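Local coordinates for protein 4-phosphoerythronate dehydrogenase (Lactobacillus jensenii, PDB 4PRK) that probably acts as a D-lactate dehydrogenase, interconverting pyruvate and D-lactate with NAD(H) as coenzyme, in the D-isomer-specific 2-hydroxyacid dehydrogenase family, at residues Met224-Ile229 with Lys250-Ala255; Leu117-Gly122 with Leu139-Ile144; Leu34-Val39 with Asp58-Lys63; Asp40-Cys45 with Tyr68-Ile73; Val100-Ala105 with Lys301-Asn306. All coordinates share one frame; numbering follows the deposited sequence.

Interaction 1. Residues Met224-Ile229 with Lys250-Ala255; sequences MKNDAI and KHEIAA
Two loops of the Rossmann-type NAD-binding domain, 224-229 and 250-255, run together just where each enters a strand of the parallel sheet. A228 O ties them: A254 N donates to it over 2.8 Å, lying in the plane of the carbonyl, and A255 N adds a weak bond to the same A228 O. One residue on, I229 and A255 form a parallel beta bridge, with the CA-H of I229 directed at A255 O (CA to O 3.4 Å). Their side chains share a face of the sheet, I229 CG1 being 4.3 Å from A255 CB, and L117 of helix 103-118 packs on A255. The contact thus brackets a beta-alpha-beta crossover: strand 229-232 leads to helix 241-250, which ends in a Schellman motif at H251 before the chain enters the adjacent strand 255-258. Earlier in the loops, the type I turn K225-A228 presents the CA-H of N226 almost straight to E252 O, 3.3 Å from CA. A254 CB rests on the backbone of D227, 3.5 Å from D227 C. M224, extended beyond CG, lies alongside I253, with SD 3.9 Å from I253 CG2, while L244 and L248 of helix 241-250 also touch I253.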
# COMPACT_ATOMS: atom_id res chain seq x y z
N MET A 224 20.82 13.20 16.74
CA MET A 224 19.75 13.24 15.75
C MET A 224 20.00 14.35 14.74
O MET A 224 20.79 15.28 15.00
CB MET A 224 18.43 13.55 16.42
CG MET A 224 17.85 12.42 17.22
SD MET A 224 16.49 13.05 18.20
CE MET A 224 16.54 11.88 19.54
N LYS A 225 19.31 14.31 13.61
CA LYS A 225 19.43 15.40 12.65
C LYS A 225 18.75 16.65 13.24
O LYS A 225 17.80 16.55 14.04
CB LYS A 225 18.83 14.97 11.31
CG LYS A 225 19.55 13.75 10.79
CD LYS A 225 18.80 12.98 9.75
CE LYS A 225 18.64 13.76 8.50
NZ LYS A 225 18.27 12.74 7.47
N ASN A 226 19.22 17.83 12.87
CA ASN A 226 18.67 19.03 13.49
C ASN A 226 17.25 19.37 12.99
O ASN A 226 16.51 20.11 13.65
CB ASN A 226 19.59 20.23 13.35
CG ASN A 226 20.97 20.04 14.00
OD1 ASN A 226 21.18 19.41 15.07
ND2 ASN A 226 21.95 20.65 13.34
N ASP A 227 16.85 18.83 11.85
CA ASP A 227 15.44 18.98 11.41
C ASP A 227 14.62 17.71 11.74
O ASP A 227 13.61 17.48 11.14
CB ASP A 227 15.33 19.40 9.92
CG ASP A 227 16.30 18.65 9.03
OD1 ASP A 227 17.03 17.77 9.55
OD2 ASP A 227 16.34 18.92 7.80
N ALA A 228 15.06 16.94 12.74
CA ALA A 228 14.37 15.68 13.14
C ALA A 228 13.12 15.96 13.92
O ALA A 228 13.01 16.96 14.63
CB ALA A 228 15.26 14.78 14.00
N ILE A 229 12.17 15.06 13.77
CA ILE A 229 10.89 15.15 14.44
C ILE A 229 10.84 13.92 15.33
O ILE A 229 11.05 12.80 14.84
CB ILE A 229 9.73 15.08 13.44
CG1 ILE A 229 9.78 16.23 12.44
CG2 ILE A 229 8.37 15.04 14.15
CD1 ILE A 229 8.72 16.19 11.35
N LYS A 250 17.15 24.92 21.46
CA LYS A 250 18.36 25.16 20.69
C LYS A 250 18.22 24.79 19.22
O LYS A 250 19.13 25.02 18.46
CB LYS A 250 19.52 24.42 21.32
CG LYS A 250 19.79 24.89 22.75
CD LYS A 250 21.10 24.35 23.28
CE LYS A 250 21.22 22.85 23.10
NZ LYS A 250 22.04 22.24 24.17
N HIS A 251 17.06 24.27 18.82
CA HIS A 251 16.81 23.91 17.41
C HIS A 251 17.77 22.79 17.02
O HIS A 251 18.29 22.73 15.92
CB HIS A 251 16.87 25.16 16.49
CG HIS A 251 16.02 26.32 16.98
ND1 HIS A 251 14.73 26.56 16.53
CD2 HIS A 251 16.28 27.32 17.86
CE1 HIS A 251 14.24 27.64 17.11
NE2 HIS A 251 15.15 28.12 17.93
N GLU A 252 18.03 21.91 17.97
CA GLU A 252 18.82 20.71 17.70
C GLU A 252 17.91 19.60 17.23
O GLU A 252 18.40 18.57 16.77
CB GLU A 252 19.56 20.27 18.97
CG GLU A 252 20.74 21.14 19.30
CD GLU A 252 21.86 21.03 18.30
OE1 GLU A 252 22.03 19.99 17.56
OE2 GLU A 252 22.58 22.04 18.28
N ILE A 253 16.59 19.79 17.40
CA ILE A 253 15.56 19.02 16.64
C ILE A 253 14.51 20.01 16.17
O ILE A 253 14.44 21.14 16.69
CB ILE A 253 14.86 17.92 17.49
CG1 ILE A 253 13.99 18.54 18.58
CG2 ILE A 253 15.84 16.91 18.08
CD1 ILE A 253 13.14 17.52 19.33
N ALA A 254 13.69 19.60 15.21
CA ALA A 254 12.75 20.54 14.60
C ALA A 254 11.36 20.57 15.28
O ALA A 254 10.66 21.59 15.21
CB ALA A 254 12.60 20.23 13.12
N ALA A 255 10.99 19.48 15.97
CA ALA A 255 9.64 19.28 16.45
C ALA A 255 9.50 18.02 17.29
O ALA A 255 10.32 17.12 17.20
CB ALA A 255 8.65 19.22 15.28

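Interaction 2. Residues Leu117-Gly122 with Leu139-Ile144; sequences LNRKIG and LISNEI
Three side chains make the direct bonds, each ending on a backbone carbonyl. S141 OG, anti to its own backbone N (chi1 -166°), donates to N118 O over a short 2.6 Å, from 45° above the carbonyl plane. In the other direction N118, with CG anti to the backbone N, sends ND2 to N142 O at 3.0 Å, the acceptor close to the amide plane. K120 stretches out fully beyond CG and lays its CD over L139 CA at 3.7 Å, so that NZ reaches I140 O, 3.0 Å away; S138 O is a second acceptor for the same ammonium group. R119, bent at chi2, brings CD to 3.3 Å from S141 OG, and a bend at chi3 turns the guanidinium onward. A water accepts from R119 NH1 and donates to N142 O at 2.9 Å, so that carbonyl takes two donors. The stronger hold on R119 comes from the second subunit, where A105 O and A297 O accept from its guanidinium. K120 faces the 139-144 loop from a positive phi, 54°, in the Schellman motif that closes helix 103-118; it is also the N-cap of the next helix, 121-129. L139 packs back on F124 of that helix, and the loop then runs on to strand 148-152, so the contact fastens the approach to this strand against the junction of the two helices.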
# COMPACT_ATOMS: atom_id res chain seq x y z
N LEU A 117 3.38 17.97 12.23
CA LEU A 117 4.63 18.66 12.54
C LEU A 117 5.53 18.78 11.36
O LEU A 117 6.17 19.79 11.23
CB LEU A 117 5.36 17.99 13.69
CG LEU A 117 4.56 18.02 14.97
CD1 LEU A 117 5.17 17.17 16.04
CD2 LEU A 117 4.38 19.48 15.41
N ASN A 118 5.57 17.76 10.48
CA ASN A 118 6.34 17.80 9.22
C ASN A 118 5.86 18.88 8.33
O ASN A 118 6.65 19.52 7.69
CB ASN A 118 6.29 16.47 8.46
CG ASN A 118 7.00 16.52 7.12
OD1 ASN A 118 8.22 16.67 7.05
ND2 ASN A 118 6.25 16.29 6.04
N ARG A 119 4.56 19.10 8.29
CA ARG A 119 4.00 20.17 7.49
C ARG A 119 4.07 21.55 8.21
O ARG A 119 3.66 22.60 7.62
CB ARG A 119 2.54 19.82 7.12
CG ARG A 119 2.40 18.55 6.25
CD ARG A 119 3.30 18.57 4.99
NE ARG A 119 3.02 19.75 4.16
CZ ARG A 119 2.67 19.77 2.86
NH1 ARG A 119 2.55 18.67 2.12
NH2 ARG A 119 2.48 20.94 2.25
N LYS A 120 4.51 21.55 9.47
CA LYS A 120 4.71 22.77 10.29
C LYS A 120 3.48 23.63 10.36
O LYS A 120 3.57 24.88 10.38
CB LYS A 120 5.89 23.59 9.75
CG LYS A 120 7.13 22.74 9.52
CD LYS A 120 8.23 23.52 8.79
CE LYS A 120 9.56 22.84 9.01
NZ LYS A 120 10.61 23.43 8.15
N ILE A 121 2.33 22.97 10.45
CA ILE A 121 1.07 23.67 10.44
C ILE A 121 0.99 24.62 11.64
O ILE A 121 0.45 25.71 11.51
CB ILE A 121 -0.10 22.70 10.42
CG1 ILE A 121 -0.13 21.95 9.06
CG2 ILE A 121 -1.41 23.42 10.66
CD1 ILE A 121 -1.02 20.70 9.03
N GLY A 122 1.52 24.21 12.79
CA GLY A 122 1.45 24.99 13.99
C GLY A 122 2.38 26.17 13.94
O GLY A 122 2.09 27.21 14.49
N LEU A 139 9.83 27.56 6.93
CA LEU A 139 8.63 26.74 6.99
C LEU A 139 8.40 25.84 5.75
O LEU A 139 7.30 25.33 5.55
CB LEU A 139 7.43 27.68 7.12
CG LEU A 139 7.45 28.56 8.39
CD1 LEU A 139 6.12 29.23 8.61
CD2 LEU A 139 7.84 27.71 9.60
N ILE A 140 9.40 25.66 4.89
CA ILE A 140 9.24 24.72 3.77
C ILE A 140 9.13 23.31 4.31
O ILE A 140 9.66 22.97 5.35
CB ILE A 140 10.40 24.85 2.78
CG1 ILE A 140 10.01 24.26 1.42
CG2 ILE A 140 11.68 24.24 3.30
CD1 ILE A 140 11.03 24.59 0.35
N SER A 141 8.39 22.47 3.61
CA SER A 141 8.13 21.12 4.07
C SER A 141 8.67 20.12 3.06
O SER A 141 9.46 20.47 2.22
CB SER A 141 6.65 20.91 4.34
OG SER A 141 6.44 19.73 5.08
N ASN A 142 8.27 18.87 3.19
CA ASN A 142 8.72 17.84 2.27
C ASN A 142 7.73 16.64 2.20
O ASN A 142 6.91 16.45 3.10
CB ASN A 142 10.13 17.37 2.60
CG ASN A 142 10.85 16.77 1.37
OD1 ASN A 142 10.34 16.80 0.24
ND2 ASN A 142 12.04 16.24 1.59
N GLU A 143 7.78 15.90 1.09
CA GLU A 143 6.84 14.83 0.89
C GLU A 143 7.34 13.70 1.74
O GLU A 143 8.55 13.52 1.92
CB GLU A 143 6.68 14.41 -0.57
CG GLU A 143 5.91 15.39 -1.44
CD GLU A 143 6.78 16.51 -2.01
OE1 GLU A 143 8.02 16.46 -1.80
OE2 GLU A 143 6.25 17.40 -2.72
N ILE A 144 6.41 12.91 2.22
CA ILE A 144 6.74 11.89 3.15
C ILE A 144 7.56 10.79 2.48
O ILE A 144 8.45 10.21 3.14
CB ILE A 144 5.44 11.39 3.85
CG1 ILE A 144 5.77 10.65 5.11
CG2 ILE A 144 4.63 10.51 2.93
CD1 ILE A 144 6.06 11.62 6.25
O HOH W 1 4.07 16.10 3.18

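Interaction 3. Residues Leu34-Val39 with Asp58-Lys63; sequences LSAENV and DEIVYK
Apolar contact dominates between the 34-39 loop and the first turn of helix 60-67, and V61 is its centre. CG1 of V61, anti to the backbone N, lies 3.5 Å from CD2 of L34, the two side chains meeting tip to tip. V39 CG2 packs on the same V61 CG1, here with the side chains crossing obliquely, and V61 CG2 turns to the backbone, 3.5 Å from A36 N. Beside this cluster I60, its chi1 of 91° away from a staggered position, brings CD1 to 3.4 Å from A36 CB. The L34-V61 and A36-I60 carbon pairs are closer than usual van der Waals distance, so the fit there is tight. An alanine in place of V61 would remove both methyls and would probably loosen the packing of L34 and V39 on the helix. Hydrogen bonds lie within the loop and shape it: N38 OD1 accepts from S35 N at 2.5 Å, with the donor above the carbonyl plane, and S35 OG donates to E37 OE1 at 2.9 Å from above the carboxylate plane. N38 ND2 also bonds S33 O, and L34 continues inward onto F6 of strand 2-6, in the smaller domain with its flavodoxin-like parallel sheet. No hydrogen bond joins the two segments, so the loop keeps its shape by its own polar bonds, and the hold between these segments is chiefly apolar packing and shape fit.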
# COMPACT_ATOMS: atom_id res chain seq x y z
N LEU A 34 -13.62 -1.76 42.00
CA LEU A 34 -13.92 -2.78 42.97
C LEU A 34 -13.23 -2.44 44.27
O LEU A 34 -12.08 -2.02 44.29
CB LEU A 34 -13.42 -4.12 42.45
CG LEU A 34 -13.41 -5.34 43.36
CD1 LEU A 34 -14.83 -5.86 43.54
CD2 LEU A 34 -12.53 -6.41 42.75
N SER A 35 -13.95 -2.60 45.37
CA SER A 35 -13.42 -2.35 46.69
C SER A 35 -14.24 -3.11 47.71
O SER A 35 -15.32 -3.60 47.40
CB SER A 35 -13.39 -0.85 47.00
OG SER A 35 -14.57 -0.43 47.66
N ALA A 36 -13.75 -3.16 48.93
CA ALA A 36 -14.44 -3.90 49.97
C ALA A 36 -15.82 -3.30 50.07
O ALA A 36 -16.78 -3.99 50.41
CB ALA A 36 -13.70 -3.77 51.28
N GLU A 37 -15.92 -2.01 49.80
CA GLU A 37 -17.18 -1.30 49.82
C GLU A 37 -18.20 -1.81 48.80
O GLU A 37 -19.39 -1.82 49.09
CB GLU A 37 -16.94 0.19 49.58
CG GLU A 37 -16.34 0.92 50.77
CD GLU A 37 -15.25 1.89 50.37
OE1 GLU A 37 -14.97 1.99 49.16
OE2 GLU A 37 -14.68 2.55 51.26
N ASN A 38 -17.76 -2.16 47.60
CA ASN A 38 -18.69 -2.63 46.57
C ASN A 38 -18.68 -4.11 46.17
O ASN A 38 -19.40 -4.50 45.26
CB ASN A 38 -18.59 -1.75 45.32
CG ASN A 38 -17.18 -1.64 44.78
OD1 ASN A 38 -16.40 -2.58 44.81
ND2 ASN A 38 -16.84 -0.47 44.28
N VAL A 39 -17.89 -4.93 46.83
CA VAL A 39 -17.70 -6.31 46.39
C VAL A 39 -18.96 -7.18 46.38
O VAL A 39 -19.11 -8.05 45.54
CB VAL A 39 -16.56 -7.01 47.14
CG1 VAL A 39 -16.41 -8.44 46.67
CG2 VAL A 39 -15.27 -6.25 46.89
N ASP A 58 -6.71 -4.88 49.95
CA ASP A 58 -7.48 -5.73 50.91
C ASP A 58 -7.60 -7.16 50.37
O ASP A 58 -7.73 -7.36 49.17
CB ASP A 58 -8.92 -5.23 51.17
CG ASP A 58 -9.04 -3.71 51.33
OD1 ASP A 58 -8.24 -3.11 52.07
OD2 ASP A 58 -9.97 -3.13 50.72
N GLU A 59 -7.60 -8.14 51.26
CA GLU A 59 -7.75 -9.54 50.86
C GLU A 59 -9.21 -10.04 50.87
O GLU A 59 -9.51 -11.07 50.23
CB GLU A 59 -6.87 -10.44 51.72
CG GLU A 59 -7.38 -11.87 51.88
CD GLU A 59 -6.32 -12.81 52.37
OE1 GLU A 59 -5.18 -12.36 52.58
OE2 GLU A 59 -6.64 -14.01 52.54
N ILE A 60 -10.10 -9.34 51.58
CA ILE A 60 -11.50 -9.79 51.78
C ILE A 60 -12.30 -9.67 50.46
O ILE A 60 -13.24 -10.45 50.21
CB ILE A 60 -12.21 -9.08 52.98
CG1 ILE A 60 -12.96 -7.78 52.58
CG2 ILE A 60 -11.22 -8.83 54.12
CD1 ILE A 60 -12.09 -6.59 52.18
N VAL A 61 -11.90 -8.71 49.63
CA VAL A 61 -12.37 -8.61 48.25
C VAL A 61 -12.09 -9.94 47.50
O VAL A 61 -13.02 -10.60 47.00
CB VAL A 61 -11.70 -7.41 47.54
CG1 VAL A 61 -12.11 -7.36 46.07
CG2 VAL A 61 -12.03 -6.11 48.29
N TYR A 62 -10.82 -10.36 47.49
CA TYR A 62 -10.41 -11.61 46.85
C TYR A 62 -11.08 -12.83 47.49
O TYR A 62 -11.52 -13.73 46.78
CB TYR A 62 -8.89 -11.81 46.91
CG TYR A 62 -8.06 -10.74 46.24
CD1 TYR A 62 -7.65 -9.61 46.94
CD2 TYR A 62 -7.63 -10.87 44.91
CE1 TYR A 62 -6.88 -8.62 46.36
CE2 TYR A 62 -6.84 -9.88 44.32
CZ TYR A 62 -6.47 -8.75 45.06
OH TYR A 62 -5.69 -7.75 44.51
N LYS A 63 -11.12 -12.88 48.83
CA LYS A 63 -11.81 -13.99 49.51
C LYS A 63 -13.25 -14.04 49.03
O LYS A 63 -13.76 -15.10 48.68
CB LYS A 63 -11.79 -13.86 51.05
CG LYS A 63 -12.63 -14.93 51.76
CD LYS A 63 -12.46 -14.97 53.27
CE LYS A 63 -11.06 -15.44 53.65
NZ LYS A 63 -10.93 -15.85 55.08

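Interaction 4. Residues Asp40-Cys45 with Tyr68-Ile73; sequences DQVADC and YGIKSI
With CG anti to the carbonyl carbon (chi1 -59°), Y68 swings its ring from the end of helix 60-67 across the 40-45 loop, and D40, whose CG takes the same position, brings its carboxylate to meet the ring's tip. Y68 OH donates to D40 OD1 over 2.6 Å; the acceptor lies at the edge of the ring, near its plane, but is approached from above the carboxylate plane, the two planes standing 87° apart. D40 OD1 is also in a salt bridge with K64, so one oxygen serves a phenol and an ammonium group, whose charge would probably favour the ionised carboxylate. Over one face of the ring sits CA of A43, 4.0 Å from the centroid and 13° off the normal, a CH-pi contact; A43 CB overhangs Y68 CE1 at 4.1 Å. The type I turn V42-C45, closed by C45 N to V42 O, leads the chain past I70. CD1 of I70 fills the angle between V42 CG1, at 3.5 Å, and C45 O, at 3.3 Å. G69 takes the positive phi that ends helix 60-67 in a Schellman motif and sends the chain toward strand 72-75. V42 meets L65 of that helix, F6 of strand 2-6 and V48 of strand 47-50, so its side chain packs between helix and sheet at one end of the domain built on the five-stranded parallel sheet.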
# COMPACT_ATOMS: atom_id res chain seq x y z
N ASP A 40 -19.85 -6.96 47.33
CA ASP A 40 -21.04 -7.78 47.49
C ASP A 40 -22.05 -7.64 46.35
O ASP A 40 -23.03 -8.36 46.28
CB ASP A 40 -21.71 -7.51 48.84
CG ASP A 40 -20.77 -7.70 50.00
OD1 ASP A 40 -19.96 -8.64 49.96
OD2 ASP A 40 -20.85 -6.90 50.95
N GLN A 41 -21.83 -6.65 45.49
CA GLN A 41 -22.60 -6.48 44.24
C GLN A 41 -22.21 -7.48 43.12
O GLN A 41 -22.88 -7.60 42.09
CB GLN A 41 -22.44 -5.04 43.79
CG GLN A 41 -22.45 -4.09 44.98
CD GLN A 41 -22.88 -2.70 44.63
OE1 GLN A 41 -23.61 -2.49 43.65
NE2 GLN A 41 -22.45 -1.74 45.44
N VAL A 42 -21.14 -8.21 43.36
CA VAL A 42 -20.67 -9.27 42.48
C VAL A 42 -21.46 -10.54 42.72
O VAL A 42 -21.36 -11.50 41.99
CB VAL A 42 -19.20 -9.59 42.76
CG1 VAL A 42 -18.67 -10.58 41.75
CG2 VAL A 42 -18.39 -8.32 42.78
N ALA A 43 -22.26 -10.52 43.77
CA ALA A 43 -22.86 -11.73 44.31
C ALA A 43 -23.70 -12.45 43.29
O ALA A 43 -23.68 -13.67 43.22
CB ALA A 43 -23.69 -11.39 45.53
N ASP A 44 -24.43 -11.71 42.47
CA ASP A 44 -25.30 -12.30 41.47
C ASP A 44 -24.62 -12.36 40.11
O ASP A 44 -25.27 -12.50 39.09
CB ASP A 44 -26.65 -11.59 41.39
CG ASP A 44 -26.52 -10.10 41.20
OD1 ASP A 44 -25.43 -9.56 41.37
OD2 ASP A 44 -27.54 -9.47 40.87
N CYS A 45 -23.30 -12.31 40.13
CA CYS A 45 -22.51 -12.18 38.93
C CYS A 45 -21.67 -13.40 38.60
O CYS A 45 -21.07 -14.00 39.47
CB CYS A 45 -21.62 -10.94 39.04
SG CYS A 45 -22.46 -9.38 38.74
N TYR A 68 -17.95 -16.00 46.00
CA TYR A 68 -19.08 -15.88 45.05
C TYR A 68 -18.92 -16.71 43.78
O TYR A 68 -19.64 -16.51 42.82
CB TYR A 68 -19.35 -14.42 44.70
CG TYR A 68 -19.67 -13.54 45.89
CD1 TYR A 68 -20.57 -13.95 46.88
CD2 TYR A 68 -19.11 -12.28 46.00
CE1 TYR A 68 -20.87 -13.14 47.96
CE2 TYR A 68 -19.40 -11.46 47.07
CZ TYR A 68 -20.27 -11.89 48.04
OH TYR A 68 -20.54 -11.06 49.10
N GLY A 69 -17.97 -17.65 43.77
CA GLY A 69 -17.77 -18.54 42.63
C GLY A 69 -17.05 -17.90 41.45
O GLY A 69 -16.91 -18.55 40.39
N ILE A 70 -16.59 -16.66 41.62
CA ILE A 70 -15.91 -15.93 40.54
C ILE A 70 -14.56 -16.61 40.35
O ILE A 70 -13.81 -16.77 41.32
CB ILE A 70 -15.68 -14.42 40.86
CG1 ILE A 70 -17.00 -13.66 41.09
CG2 ILE A 70 -14.92 -13.75 39.73
CD1 ILE A 70 -17.84 -13.44 39.84
N LYS A 71 -14.27 -17.01 39.11
CA LYS A 71 -13.06 -17.80 38.78
C LYS A 71 -11.90 -17.00 38.17
O LYS A 71 -10.81 -17.57 37.97
CB LYS A 71 -13.42 -18.95 37.84
CG LYS A 71 -14.54 -19.86 38.32
CD LYS A 71 -14.99 -20.81 37.24
CE LYS A 71 -13.85 -21.65 36.69
NZ LYS A 71 -14.37 -22.77 35.86
N SER A 72 -12.12 -15.71 37.85
CA SER A 72 -11.06 -14.86 37.30
C SER A 72 -11.27 -13.37 37.58
O SER A 72 -12.31 -12.98 38.10
CB SER A 72 -10.90 -15.10 35.80
OG SER A 72 -11.96 -14.51 35.05
N ILE A 73 -10.23 -12.58 37.29
CA ILE A 73 -10.29 -11.10 37.23
C ILE A 73 -9.93 -10.60 35.79
O ILE A 73 -8.76 -10.72 35.32
CB ILE A 73 -9.37 -10.44 38.28
CG1 ILE A 73 -9.82 -10.81 39.70
CG2 ILE A 73 -9.38 -8.92 38.16
CD1 ILE A 73 -8.75 -10.54 40.74

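Interaction 5. Residues Val100-Ala105 with Lys301-Asn306; sequences VYSPRA and KTSVRN
A single hydrogen bond crosses between the 100-105 segment and the start of helix 301-319. N306 ND2 donates to Y101 O over 2.9 Å, almost straight (168° at the hydrogen) and nearly along the C=O axis, with the acceptor close to the amide plane. The other end of the amide is held within its own helix: R305 grips N306 OD1 side-on, NE at 2.9 Å and NH1 at 2.7 Å, with the oxygen in the guanidinium plane. This double grip fixes which way the amide faces, and ND2 also bonds Y179 OH of the third subunit. Replacing N306 by a leucine would remove the donor to Y101 O and the acceptor for R305, and would probably unsettle both the loop and the guanidinium. Packing gathers round S303, whose OG lies 3.6 Å from S102 CB, 3.7 Å from A105 CB and 3.8 Å from Y101 CB; its polar partner is Y298 O. A cap completes the polar set: S102, the N-cap of helix 103-118, accepts from A105 N at its OG, 3.2 Å away. S102 OG and T302 OG1 both bond E143 of the second subunit, so the two helix starts sit together at a subunit interface. Helix 103-118 enters the NAD-binding domain and helix 301-319 returns toward the first domain, the paired interdomain connections typical of D-2-hydroxyacid dehydrogenases.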
# COMPACT_ATOMS: atom_id res chain seq x y z
N VAL A 100 -3.57 -5.99 23.71
CA VAL A 100 -3.66 -5.39 22.39
C VAL A 100 -5.03 -4.74 22.14
O VAL A 100 -5.92 -5.39 21.61
CB VAL A 100 -3.39 -6.47 21.32
CG1 VAL A 100 -3.60 -5.95 19.92
CG2 VAL A 100 -1.99 -7.04 21.48
N TYR A 101 -5.20 -3.48 22.55
CA TYR A 101 -6.45 -2.74 22.36
C TYR A 101 -6.82 -2.46 20.90
O TYR A 101 -7.77 -3.01 20.35
CB TYR A 101 -6.22 -1.31 22.84
CG TYR A 101 -5.89 -1.03 24.28
CD1 TYR A 101 -6.20 -1.92 25.30
CD2 TYR A 101 -5.32 0.18 24.62
CE1 TYR A 101 -5.91 -1.60 26.62
CE2 TYR A 101 -5.03 0.51 25.93
CZ TYR A 101 -5.33 -0.39 26.92
OH TYR A 101 -5.04 -0.05 28.21
N SER A 102 -5.96 -1.67 20.25
CA SER A 102 -5.90 -1.53 18.81
C SER A 102 -4.54 -0.94 18.45
O SER A 102 -4.35 0.26 18.62
CB SER A 102 -7.03 -0.63 18.31
OG SER A 102 -6.80 -0.12 17.02
N PRO A 103 -3.60 -1.73 17.95
CA PRO A 103 -2.32 -1.08 17.64
C PRO A 103 -2.44 0.04 16.61
O PRO A 103 -1.67 0.96 16.68
CB PRO A 103 -1.43 -2.21 17.12
CG PRO A 103 -2.32 -3.32 16.79
CD PRO A 103 -3.37 -3.25 17.80
N ARG A 104 -3.36 -0.06 15.66
CA ARG A 104 -3.58 1.00 14.69
C ARG A 104 -4.01 2.35 15.31
O ARG A 104 -3.67 3.39 14.79
CB ARG A 104 -4.52 0.57 13.59
CG ARG A 104 -3.86 -0.27 12.50
CD ARG A 104 -2.91 0.53 11.64
NE ARG A 104 -3.59 1.46 10.75
CZ ARG A 104 -3.54 1.40 9.42
NH1 ARG A 104 -2.85 0.46 8.81
NH2 ARG A 104 -4.19 2.29 8.70
N ALA A 105 -4.81 2.32 16.36
CA ALA A 105 -5.22 3.55 17.06
C ALA A 105 -3.98 4.32 17.44
O ALA A 105 -3.81 5.48 17.11
CB ALA A 105 -6.01 3.22 18.31
N LYS A 301 -13.07 4.33 18.99
CA LYS A 301 -14.21 3.46 19.24
C LYS A 301 -13.78 2.01 19.26
O LYS A 301 -14.23 1.24 20.05
CB LYS A 301 -15.22 3.59 18.12
CG LYS A 301 -15.79 4.98 17.91
CD LYS A 301 -17.06 5.18 18.70
CE LYS A 301 -17.87 6.35 18.15
NZ LYS A 301 -19.14 6.42 18.93
N THR A 302 -12.90 1.63 18.34
CA THR A 302 -12.39 0.29 18.35
C THR A 302 -11.71 -0.01 19.69
O THR A 302 -11.87 -1.10 20.21
CB THR A 302 -11.40 0.08 17.20
OG1 THR A 302 -11.98 0.56 15.98
CG2 THR A 302 -10.99 -1.47 17.09
N SER A 303 -10.93 0.90 20.25
CA SER A 303 -10.15 0.48 21.41
C SER A 303 -11.10 0.25 22.53
O SER A 303 -11.02 -0.75 23.26
CB SER A 303 -9.07 1.51 21.87
OG SER A 303 -7.96 1.57 20.98
N VAL A 304 -11.97 1.24 22.72
CA VAL A 304 -12.85 1.23 23.88
C VAL A 304 -13.73 -0.04 23.81
O VAL A 304 -13.88 -0.74 24.80
CB VAL A 304 -13.66 2.52 23.95
CG1 VAL A 304 -14.80 2.43 24.99
CG2 VAL A 304 -12.73 3.66 24.27
N ARG A 305 -14.22 -0.37 22.64
CA ARG A 305 -14.97 -1.58 22.48
C ARG A 305 -14.15 -2.85 22.78
O ARG A 305 -14.62 -3.75 23.45
CB ARG A 305 -15.53 -1.67 21.09
CG ARG A 305 -16.30 -2.94 20.90
CD ARG A 305 -16.35 -3.35 19.47
NE ARG A 305 -15.08 -3.92 19.05
CZ ARG A 305 -14.85 -4.32 17.81
NH1 ARG A 305 -13.67 -4.84 17.47
NH2 ARG A 305 -15.80 -4.20 16.90
N ASN A 306 -12.92 -2.93 22.23
CA ASN A 306 -12.07 -4.08 22.43
C ASN A 306 -11.71 -4.27 23.86
O ASN A 306 -11.69 -5.41 24.33
CB ASN A 306 -10.84 -4.03 21.54
CG ASN A 306 -11.19 -4.32 20.09
OD1 ASN A 306 -12.34 -4.70 19.76
ND2 ASN A 306 -10.22 -4.12 19.19

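Overall arrangement
Interactions 3 and 4 lie together at the far end of the smaller domain, partly buried, and hold one loop region against opposite ends of helix 60-67: the first chiefly by apolar packing, with no hydrogen bond across it, the second adding a phenol-carboxylate bond and a CH-pi contact. Interactions 1, partly buried, and 2, buried, lie across the chain's centre in the NAD-binding domain and touch where I229 packs on N118; there backbone carbonyls are the acceptors. Interaction 5, centred about 10 Å from the chain's centre, is buried between helix starts. It shares helix 103-118 with interaction 2, and the two interlock between subunits, R119 and E143 of one subunit bonding A105 and S102 of a second subunit.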